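Local coordinates for phosphoserine aminotransferase SerC (Cytophaga hutchinsonii ATCC 33406, PDB 3FFR), which probably catalyses the pyridoxal-phosphate-dependent transfer of an amino group from glutamate to 3-phosphohydroxypyruvate, giving phosphoserine for serine biosynthesis, at residues F321-G326 and H351-T356. Sequence-based numbering, arbitrary orientation. Where two conformers were deposited one is given.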
loop_
_atom_site.group_PDB
_atom_site.type_symbol
_atom_site.label_atom_id
_atom_site.label_comp_id
_atom_site.label_asym_id
_atom_site.label_seq_id
_atom_site.Cartn_x
_atom_site.Cartn_y
_atom_site.Cartn_z
ATOM N N PHE A 321 0.360 18.038 29.489
ATOM C CA PHE A 321 -1.087 17.834 29.441
ATOM C C PHE A 321 -1.475 16.729 28.449
ATOM O O PHE A 321 -2.664 16.513 28.162
ATOM C CB PHE A 321 -1.798 19.109 29.044
ATOM C CG PHE A 321 -1.662 20.205 30.057
ATOM C CD1 PHE A 321 -2.555 20.290 31.112
ATOM C CD2 PHE A 321 -0.628 21.121 29.968
ATOM C CE1 PHE A 321 -2.426 21.297 32.093
ATOM C CE2 PHE A 321 -0.507 22.157 30.947
ATOM C CZ PHE A 321 -1.409 22.214 31.998
ATOM N N ASP A 322 -0.466 16.040 27.958
ATOM C CA ASP A 322 -0.685 14.917 27.032
ATOM C C ASP A 322 -1.496 15.258 25.789
ATOM O O ASP A 322 -2.461 14.561 25.419
ATOM C CB ASP A 322 -1.348 13.759 27.757
ATOM C CG ASP A 322 -0.338 12.889 28.482
ATOM O OD1 ASP A 322 0.792 12.697 27.953
ATOM O OD2 ASP A 322 -0.704 12.383 29.552
HETATM N N MSE A 323 -1.088 16.349 25.166
HETATM C CA MSE A 323 -1.678 16.796 23.896
HETATM C C MSE A 323 -0.623 17.419 22.998
HETATM O O MSE A 323 0.426 17.878 23.453
HETATM C CB MSE A 323 -2.798 17.815 24.128
HETATM C CG MSE A 323 -3.975 17.248 24.934
HETATM SE SE MSE A 323 -5.412 18.504 25.188
HETATM C CE MSE A 323 -4.525 19.716 26.421
ATOM N N ALA A 324 -0.910 17.385 21.705
ATOM C CA ALA A 324 -0.066 18.043 20.699
ATOM C C ALA A 324 -0.917 18.487 19.518
ATOM O O ALA A 324 -1.904 17.845 19.192
ATOM C CB ALA A 324 1.058 17.119 20.214
ATOM N N VAL A 325 -0.538 19.613 18.934
ATOM C CA VAL A 325 -1.168 20.139 17.714
ATOM C C VAL A 325 -0.125 20.094 16.594
ATOM O O VAL A 325 1.070 19.958 16.835
ATOM C CB VAL A 325 -1.704 21.578 17.895
ATOM C CG1 VAL A 325 -2.681 21.606 19.063
ATOM C CG2 VAL A 325 -0.583 22.584 18.086
ATOM N N GLY A 326 -0.592 20.199 15.367
ATOM C CA GLY A 326 0.326 20.248 14.257
ATOM C C GLY A 326 0.899 21.635 14.075
ATOM O O GLY A 326 0.294 22.642 14.430
ATOM N N HIS A 351 -12.327 20.075 24.215
ATOM C CA HIS A 351 -12.590 20.960 25.329
ATOM C C HIS A 351 -11.332 21.108 26.171
ATOM O O HIS A 351 -10.990 22.207 26.604
ATOM C CB HIS A 351 -13.744 20.451 26.190
ATOM C CG HIS A 351 -14.197 21.440 27.219
ATOM N ND1 HIS A 351 -13.641 21.512 28.475
ATOM C CD2 HIS A 351 -15.134 22.413 27.166
ATOM C CE1 HIS A 351 -14.221 22.479 29.159
ATOM N NE2 HIS A 351 -15.128 23.046 28.386
ATOM N N LYS A 352 -10.662 19.996 26.416
ATOM C CA LYS A 352 -9.425 20.015 27.210
ATOM C C LYS A 352 -8.349 20.802 26.496
ATOM O O LYS A 352 -7.638 21.611 27.097
ATOM C CB LYS A 352 -8.910 18.622 27.543
ATOM C CG LYS A 352 -7.588 18.634 28.333
ATOM C CD LYS A 352 -7.057 17.215 28.573
ATOM C CE LYS A 352 -5.723 17.197 29.371
ATOM N NZ LYS A 352 -5.136 15.822 29.522
ATOM N N LEU A 353 -8.265 20.601 25.185
ATOM C CA LEU A 353 -7.284 21.337 24.382
ATOM C C LEU A 353 -7.530 22.852 24.465
ATOM O O LEU A 353 -6.607 23.631 24.736
ATOM C CB LEU A 353 -7.315 20.904 22.900
ATOM C CG LEU A 353 -6.379 21.694 21.971
ATOM C CD1 LEU A 353 -4.904 21.470 22.242
ATOM C CD2 LEU A 353 -6.717 21.311 20.484
ATOM N N VAL A 354 -8.778 23.252 24.240
ATOM C CA VAL A 354 -9.118 24.687 24.204
ATOM C C VAL A 354 -8.907 25.325 25.585
ATOM O O VAL A 354 -8.378 26.434 25.718
ATOM C CB VAL A 354 -10.537 24.938 23.651
ATOM C CG1 VAL A 354 -10.967 26.415 23.832
ATOM C CG2 VAL A 354 -10.586 24.551 22.158
ATOM N N GLN A 355 -9.284 24.599 26.619
ATOM C CA GLN A 355 -9.161 25.140 27.967
ATOM C C GLN A 355 -7.706 25.324 28.335
ATOM O O GLN A 355 -7.319 26.302 28.994
ATOM C CB GLN A 355 -9.838 24.235 28.990
ATOM C CG GLN A 355 -9.484 24.572 30.428
ATOM C CD GLN A 355 -10.029 23.532 31.383
ATOM O OE1 GLN A 355 -11.247 23.444 31.589
ATOM N NE2 GLN A 355 -9.127 22.724 31.969
ATOM N N THR A 356 -6.898 24.379 27.887
ATOM C CA THR A 356 -5.475 24.388 28.203
ATOM C C THR A 356 -4.824 25.533 27.448
ATOM O O THR A 356 -4.013 26.282 27.996
ATOM C CB THR A 356 -4.816 23.033 27.896
ATOM O OG1 THR A 356 -5.465 22.011 28.668
ATOM C CG2 THR A 356 -3.343 23.060 28.221
HETATM O O HOH W 1 -4.893 14.531 26.932
#
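Met-323, a selenomethionine, lies against one side of the helix between Lys-352, Leu-353 and Thr-356. Its SE sits 3.5 Å from Leu-353 CA, close to the helix backbone. The chain is extended to SE and then bends (chi3 -70°), which turns the methyl toward Thr-356. CE and Thr-356 OG1 meet tip to tip at 3.3 Å. That hydroxyl donates to Lys-352 O at 2.7 Å. The same carbonyl takes Thr-356 N from the opposite face of its plane, so two bonds grip it.

Lys-352 runs fully extended from the helix toward the turn before the strand. Its CG and CD pass over SE and CE of Met-323. NZ donates to Phe-321 O at 2.9 Å, tilted 34° from the carbonyl plane. NZ also donates to a water, which in turn donates to Asp-322 O. The ammonium is thus tied to two successive backbone carbonyls, one of them through water. Thr-356 CG2 lies over one face of the Phe-321 ring, 3.8 Å from its centroid, in a CH-pi contact.

Further along the strand Val-325 CG1 meets Leu-353 CD1 of the helix at 3.9 Å, obliquely across. Leu-318 of helix 311-318 touches Val-325, Leu-353 and Thr-356, and Ile-337 and Ile-339 of the neighbouring strand 336-340 add to this core. Strand and helix segments cross at 84°, with their axes 10.0 Å apart. The arrangement is a helix packed on a mixed beta-sheet, consistent with the small C-terminal alpha/beta domain of fold-type I PLP-dependent aminotransferases.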